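Local structure of protein virC2 (Agrobacterium tumefaciens, 2RH3) at residues A[16-19]-A[20-24]; A[43-47]-A[48-52]. The protein probably binds DNA through its C-terminal ribbon-helix-helix domain, the part in this chain, and enhances T-DNA transfer and virulence in crown gall tumour formation. All coordinates share one frame; numbering follows the deposited sequence.

Contact 1: A[16-19]-A[20-24]; sequences KIYD and NLILQ
Tyr-18 and Ile-22 meet one turn apart on the short helix 16-21 of the ribbon-helix-helix domain, in a contact that runs from residue i to i+4 along a single continuous segment. Three backbone bonds of the alpha-helical kind hold it, from Asn-20 N to Lys-16 O, from Leu-21 N to Ile-17 O at 2.9 Å, and from Ile-22 N to Tyr-18 O. Beyond them the chain tightens into three-residue steps, with Leu-23 N bonded to Asn-20 O and Gln-24 N to Leu-21 O. Outside the segment, Asp-19 OD2 accepts a hydrogen bond from the backbone N of Glu-13.

The apolar contacts follow the same spacing. Ile-17 and Leu-21 lie side by side on one flank, CG2 of the isoleucine 3.9 Å from CD1 of the leucine. Pro-9, Pro-10 and Ile-34 pack on Tyr-18 from elsewhere in the chain.

The aromatic contact is a CH-pi interaction. With CG anti to the backbone N (chi1 176°), the tyrosine ring stands out from the helix beside Ile-22, whose CG2 sits over one face, 3.8 Å from the centroid but displaced toward the rim, nearest to CZ at 3.5 Å.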
ATOM      1  N   LYS A  16       7.377  -7.140 -10.366  1.00 21.40           N
ATOM      2  CA  LYS A  16       8.361  -8.216 -10.463  1.00 21.60           C
ATOM      3  C   LYS A  16       8.814  -8.660  -9.075  1.00 20.95           C
ATOM      4  O   LYS A  16       9.045  -9.848  -8.840  1.00 19.93           O
ATOM      5  CB  LYS A  16       9.564  -7.807 -11.307  1.00 23.04           C
ATOM      6  CG  LYS A  16       9.253  -7.645 -12.791  1.00 25.82           C
ATOM      7  CD  LYS A  16      10.495  -7.165 -13.530  1.00 31.78           C
ATOM      8  CE  LYS A  16      10.174  -6.710 -14.947  1.00 35.42           C
ATOM      9  NZ  LYS A  16      11.398  -6.201 -15.618  1.00 38.51           N
ATOM     10  N   ILE A  17       8.913  -7.702  -8.147  1.00 19.80           N
ATOM     11  CA  ILE A  17       9.300  -8.047  -6.774  1.00 19.59           C
ATOM     12  C   ILE A  17       8.293  -8.991  -6.131  1.00 18.14           C
ATOM     13  O   ILE A  17       8.668 -10.029  -5.560  1.00 18.21           O
ATOM     14  CB  ILE A  17       9.551  -6.785  -5.905  1.00 19.37           C
ATOM     15  CG1 ILE A  17      10.873  -6.135  -6.329  1.00 21.30           C
ATOM     16  CG2 ILE A  17       9.627  -7.163  -4.418  1.00 20.49           C
ATOM     17  CD1 ILE A  17      11.107  -4.736  -5.749  1.00 21.51           C
ATOM     18  N   TYR A  18       7.013  -8.659  -6.237  1.00 17.28           N
ATOM     19  CA  TYR A  18       5.978  -9.480  -5.621  1.00 17.10           C
ATOM     20  C   TYR A  18       5.942 -10.863  -6.286  1.00 17.38           C
ATOM     21  O   TYR A  18       5.914 -11.901  -5.595  1.00 16.32           O
ATOM     22  CB  TYR A  18       4.603  -8.798  -5.751  1.00 17.31           C
ATOM     23  CG  TYR A  18       3.500  -9.666  -5.213  1.00 17.61           C
ATOM     24  CD1 TYR A  18       3.298  -9.784  -3.833  1.00 18.89           C
ATOM     25  CD2 TYR A  18       2.672 -10.395  -6.079  1.00 15.77           C
ATOM     26  CE1 TYR A  18       2.300 -10.609  -3.328  1.00 19.79           C
ATOM     27  CE2 TYR A  18       1.663 -11.208  -5.576  1.00 19.23           C
ATOM     28  CZ  TYR A  18       1.495 -11.314  -4.205  1.00 18.70           C
ATOM     29  OH  TYR A  18       0.528 -12.153  -3.699  1.00 20.17           O
ATOM     30  N   ASP A  19       5.953 -10.872  -7.616  1.00 17.70           N
ATOM     31  CA  ASP A  19       5.908 -12.140  -8.351  1.00 18.18           C
ATOM     32  C   ASP A  19       7.071 -13.071  -7.986  1.00 18.74           C
ATOM     33  O   ASP A  19       6.900 -14.283  -7.956  1.00 20.34           O
ATOM     34  CB  ASP A  19       5.905 -11.887  -9.865  1.00 18.56           C
ATOM     35  CG  ASP A  19       4.623 -11.207 -10.368  0.50 16.48           C
ATOM     36  OD1 ASP A  19       3.637 -11.035  -9.613  0.50 14.45           O
ATOM     37  OD2 ASP A  19       4.615 -10.840 -11.564  0.50 18.38           O
ATOM     38  N   ASN A  20       8.256 -12.523  -7.723  1.00 18.26           N
ATOM     39  CA  ASN A  20       9.374 -13.336  -7.288  1.00 18.81           C
ATOM     40  C   ASN A  20       9.239 -13.787  -5.826  1.00 17.39           C
ATOM     41  O   ASN A  20       9.631 -14.916  -5.475  1.00 18.02           O
ATOM     42  CB  ASN A  20      10.678 -12.563  -7.484  1.00 19.79           C
ATOM     43  CG  ASN A  20      11.892 -13.404  -7.194  1.00 24.19           C
ATOM     44  OD1 ASN A  20      12.105 -14.460  -7.809  1.00 27.49           O
ATOM     45  ND2 ASN A  20      12.691 -12.960  -6.232  1.00 26.05           N
ATOM     46  N   LEU A  21       8.728 -12.905  -4.963  1.00 16.32           N
ATOM     47  CA  LEU A  21       8.563 -13.281  -3.561  1.00 16.76           C
ATOM     48  C   LEU A  21       7.644 -14.475  -3.418  1.00 16.39           C
ATOM     49  O   LEU A  21       7.917 -15.375  -2.618  1.00 18.41           O
ATOM     50  CB  LEU A  21       8.083 -12.093  -2.707  1.00 17.60           C
ATOM     51  CG  LEU A  21       9.172 -11.046  -2.428  1.00 16.93           C
ATOM     52  CD1 LEU A  21       8.624  -9.821  -1.748  1.00 18.02           C
ATOM     53  CD2 LEU A  21      10.330 -11.597  -1.598  1.00 19.00           C
ATOM     54  N   ILE A  22       6.561 -14.498  -4.209  1.00 16.28           N
ATOM     55  CA  ILE A  22       5.587 -15.580  -4.038  1.00 17.15           C
ATOM     56  C   ILE A  22       6.093 -16.936  -4.547  1.00 16.64           C
ATOM     57  O   ILE A  22       5.417 -17.942  -4.374  1.00 16.48           O
ATOM     58  CB  ILE A  22       4.199 -15.245  -4.574  1.00 17.60           C
ATOM     59  CG1 ILE A  22       4.208 -15.008  -6.089  1.00 18.92           C
ATOM     60  CG2 ILE A  22       3.636 -14.040  -3.804  1.00 18.87           C
ATOM     61  CD1 ILE A  22       2.766 -14.912  -6.667  1.00 18.45           C
ATOM     62  N   LEU A  23       7.267 -16.951  -5.188  1.00 16.85           N
ATOM     63  CA  LEU A  23       7.924 -18.232  -5.455  1.00 19.19           C
ATOM     64  C   LEU A  23       8.380 -18.921  -4.190  1.00 20.73           C
ATOM     65  O   LEU A  23       8.473 -20.156  -4.168  1.00 22.26           O
ATOM     66  CB  LEU A  23       9.124 -18.058  -6.393  1.00 18.51           C
ATOM     67  CG  LEU A  23       8.739 -17.536  -7.760  1.00 18.72           C
ATOM     68  CD1 LEU A  23       9.990 -17.423  -8.660  1.00 20.30           C
ATOM     69  CD2 LEU A  23       7.673 -18.392  -8.487  1.00 21.39           C
ATOM     70  N   GLN A  24       8.649 -18.144  -3.143  0.50 21.36           N
ATOM     71  CA  GLN A  24       9.161 -18.708  -1.895  0.50 22.23           C
ATOM     72  C   GLN A  24       8.368 -18.405  -0.625  0.50 21.91           C
ATOM     73  O   GLN A  24       8.514 -19.122   0.373  0.50 20.79           O
ATOM     74  CB  GLN A  24      10.630 -18.349  -1.695  0.50 23.21           C
ATOM     75  CG  GLN A  24      10.977 -16.875  -1.814  0.50 25.11           C
ATOM     76  CD  GLN A  24      12.473 -16.661  -1.924  0.50 27.70           C
ATOM     77  OE1 GLN A  24      13.185 -17.487  -2.499  0.50 27.78           O
ATOM     78  NE2 GLN A  24      12.963 -15.549  -1.374  0.50 28.37           N
TER

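Contact 2: A[43-47]-A[48-52]; sequences ENMLA and DGSFR
Past helix 27-47 the backbone turns back on itself: Gly-49 N bonds Leu-46 O three residues back, and Phe-51 N reaches Met-45 O six back at 3.3 Å, both donors standing well above the carbonyl planes, while Gly-49 makes the reversal with a positive phi of 78° before the 3-10 segment from Ser-50.

Asp-48 stabilises the turn from its side chain. Its OD1 takes two bonds from Ser-50, one from OG at 2.7 Å on the syn side and close to the carboxylate plane, the other from the backbone N at 3.0 Å from above that plane; the second defines an Asx turn. The same OD1 lies 2.9 Å from Met-45 O, an approach of two acceptors whose repulsion the serine donors probably offset.

The apolar half centres on the Phe-51 ring. A chi1 of 77° places CG between the backbone N and carbonyl carbon, which turns the ring back against Leu-46. In a CH-pi contact, Leu-46 CD2 rests over the middle of one face, 3.5 Å from the centroid and 7° off the normal, and Arg-52 CG covers the opposite face nearer the rim. Met-45 CB packs against Phe-51 CB.

Leu-46 reaches Leu-81 and Ala-85 of helix 79-89, where the ring of His-88 meets Phe-51 almost perpendicularly; Met-45 touches Cys-111 and Arg-115 of helix 97-118, and Glu-43 forms a salt bridge with Arg-75 on strand 71-76.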
ATOM      1  N   GLU A  43       5.983   7.392   4.283  1.00 28.88           N
ATOM      2  CA  GLU A  43       6.061   8.289   5.453  1.00 29.99           C
ATOM      3  C   GLU A  43       6.819   9.559   5.127  1.00 30.24           C
ATOM      4  O   GLU A  43       6.414  10.661   5.535  1.00 29.99           O
ATOM      5  CB  GLU A  43       6.790   7.603   6.607  1.00 30.41           C
ATOM      6  CG  GLU A  43       5.922   6.896   7.613  1.00 32.67           C
ATOM      7  CD  GLU A  43       6.729   6.420   8.809  1.00 34.85           C
ATOM      8  OE1 GLU A  43       7.694   5.646   8.616  0.50 35.91           O
ATOM      9  OE2 GLU A  43       6.400   6.819   9.945  1.00 37.89           O
ATOM     10  N   ASN A  44       7.935   9.403   4.412  1.00 30.52           N
ATOM     11  CA  ASN A  44       8.768  10.539   4.032  1.00 30.81           C
ATOM     12  C   ASN A  44       8.087  11.441   3.007  1.00 30.93           C
ATOM     13  O   ASN A  44       8.385  12.636   2.928  1.00 30.97           O
ATOM     14  CB  ASN A  44      10.143  10.072   3.538  1.00 31.31           C
ATOM     15  CG  ASN A  44      10.938   9.336   4.613  0.50 31.63           C
ATOM     16  OD1 ASN A  44      10.802   9.608   5.809  0.50 32.39           O
ATOM     17  ND2 ASN A  44      11.775   8.402   4.185  0.50 32.90           N
ATOM     18  N   MET A  45       7.157  10.865   2.246  1.00 30.63           N
ATOM     19  CA  MET A  45       6.341  11.608   1.275  1.00 30.88           C
ATOM     20  C   MET A  45       5.149  12.312   1.927  1.00 29.97           C
ATOM     21  O   MET A  45       4.641  13.302   1.396  1.00 29.15           O
ATOM     22  CB  MET A  45       5.834  10.674   0.175  1.00 30.26           C
ATOM     23  CG  MET A  45       6.943  10.079  -0.671  1.00 31.75           C
ATOM     24  SD  MET A  45       6.413   8.689  -1.671  1.00 34.23           S
ATOM     25  CE  MET A  45       5.133   9.426  -2.667  1.00 31.67           C
ATOM     26  N   LEU A  46       4.693  11.782   3.059  1.00 29.63           N
ATOM     27  CA  LEU A  46       3.636  12.422   3.827  1.00 29.45           C
ATOM     28  C   LEU A  46       4.177  13.714   4.408  1.00 30.24           C
ATOM     29  O   LEU A  46       3.515  14.755   4.368  1.00 30.00           O
ATOM     30  CB  LEU A  46       3.137  11.501   4.940  1.00 29.12           C
ATOM     31  CG  LEU A  46       2.348  10.275   4.464  1.00 28.48           C
ATOM     32  CD1 LEU A  46       2.122   9.287   5.600  1.00 28.35           C
ATOM     33  CD2 LEU A  46       1.019  10.678   3.835  1.00 27.93           C
ATOM     34  N   ALA A  47       5.410  13.637   4.908  1.00 30.91           N
ATOM     35  CA  ALA A  47       6.054  14.751   5.594  1.00 31.48           C
ATOM     36  C   ALA A  47       6.139  16.025   4.755  1.00 32.10           C
ATOM     37  O   ALA A  47       6.055  17.131   5.298  1.00 32.15           O
ATOM     38  CB  ALA A  47       7.434  14.335   6.079  1.00 31.72           C
ATOM     39  N   ASP A  48       6.289  15.872   3.438  1.00 32.33           N
ATOM     40  CA  ASP A  48       6.443  17.027   2.545  1.00 32.68           C
ATOM     41  C   ASP A  48       5.299  17.253   1.550  1.00 32.17           C
ATOM     42  O   ASP A  48       5.397  18.117   0.673  0.50 32.29           O
ATOM     43  CB  ASP A  48       7.784  16.937   1.800  1.00 33.12           C
ATOM     44  CG  ASP A  48       7.832  15.794   0.790  1.00 34.46           C
ATOM     45  OD1 ASP A  48       6.814  15.096   0.601  1.00 36.19           O
ATOM     46  OD2 ASP A  48       8.901  15.594   0.172  1.00 35.88           O
ATOM     47  N   GLY A  49       4.225  16.477   1.678  1.00 31.89           N
ATOM     48  CA  GLY A  49       3.055  16.614   0.807  1.00 31.04           C
ATOM     49  C   GLY A  49       3.155  16.014  -0.591  1.00 30.57           C
ATOM     50  O   GLY A  49       2.174  16.023  -1.352  1.00 30.20           O
ATOM     51  N   SER A  50       4.325  15.484  -0.941  1.00 30.15           N
ATOM     52  CA  SER A  50       4.536  14.939  -2.284  1.00 30.03           C
ATOM     53  C   SER A  50       3.669  13.705  -2.573  1.00 29.75           C
ATOM     54  O   SER A  50       3.418  13.363  -3.732  1.00 29.03           O
ATOM     55  CB  SER A  50       6.018  14.642  -2.520  1.00 30.24           C
ATOM     56  OG  SER A  50       6.495  13.647  -1.624  1.00 31.67           O
ATOM     57  N   PHE A  51       3.176  13.069  -1.511  1.00 29.50           N
ATOM     58  CA  PHE A  51       2.346  11.873  -1.637  1.00 29.26           C
ATOM     59  C   PHE A  51       1.042  12.118  -2.402  1.00 29.72           C
ATOM     60  O   PHE A  51       0.473  11.189  -2.960  1.00 30.02           O
ATOM     61  CB  PHE A  51       2.045  11.284  -0.257  1.00 28.62           C
ATOM     62  CG  PHE A  51       0.984  12.031   0.514  1.00 27.44           C
ATOM     63  CD1 PHE A  51      -0.317  11.528   0.604  1.00 25.92           C
ATOM     64  CD2 PHE A  51       1.284  13.222   1.160  1.00 26.12           C
ATOM     65  CE1 PHE A  51      -1.290  12.203   1.329  1.00 26.00           C
ATOM     66  CE2 PHE A  51       0.311  13.903   1.882  1.00 26.65           C
ATOM     67  CZ  PHE A  51      -0.969  13.395   1.965  1.00 24.99           C
ATOM     68  N   ARG A  52       0.580  13.369  -2.430  0.50 30.22           N
ATOM     69  CA  ARG A  52      -0.664  13.714  -3.127  0.50 30.64           C
ATOM     70  C   ARG A  52      -0.538  13.599  -4.647  0.50 31.29           C
ATOM     71  O   ARG A  52      -1.547  13.572  -5.355  0.50 31.60           O
ATOM     72  CB  ARG A  52      -1.151  15.107  -2.722  0.50 30.60           C
ATOM     73  CG  ARG A  52      -1.514  15.215  -1.255  0.50 30.35           C
ATOM     74  CD  ARG A  52      -2.022  16.599  -0.897  0.50 29.94           C
ATOM     75  NE  ARG A  52      -1.610  16.959   0.454  0.50 29.49           N
ATOM     76  CZ  ARG A  52      -0.468  17.573   0.750  0.50 28.88           C
ATOM     77  NH1 ARG A  52       0.375  17.915  -0.216  0.50 30.04           N
ATOM     78  NH2 ARG A  52      -0.172  17.850   2.013  0.50 27.02           N
TER

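Contact 1 precedes contact 2 along the chain, on the opposite side of its centre, 27 Å apart between centres and about 15 Å between nearest atoms. Helix 27-47 spans the gap: Pro-27, Ser-30 and Ile-34 near its start pack against contact 1, on the short helix just before it, and its last turn, with the chain that follows, makes contact 2 at the far end. Helix 97-118 likewise serves both, through Phe-112 and Glu-116 at contact 1 and Cys-111 and Arg-115 at contact 2. In this single-chain fold antiparallel strands 2-7 and 71-76 make the ribbon, which in ribbon-helix-helix proteins typically enters the DNA major groove, so both contacts probably belong to the helical body behind it.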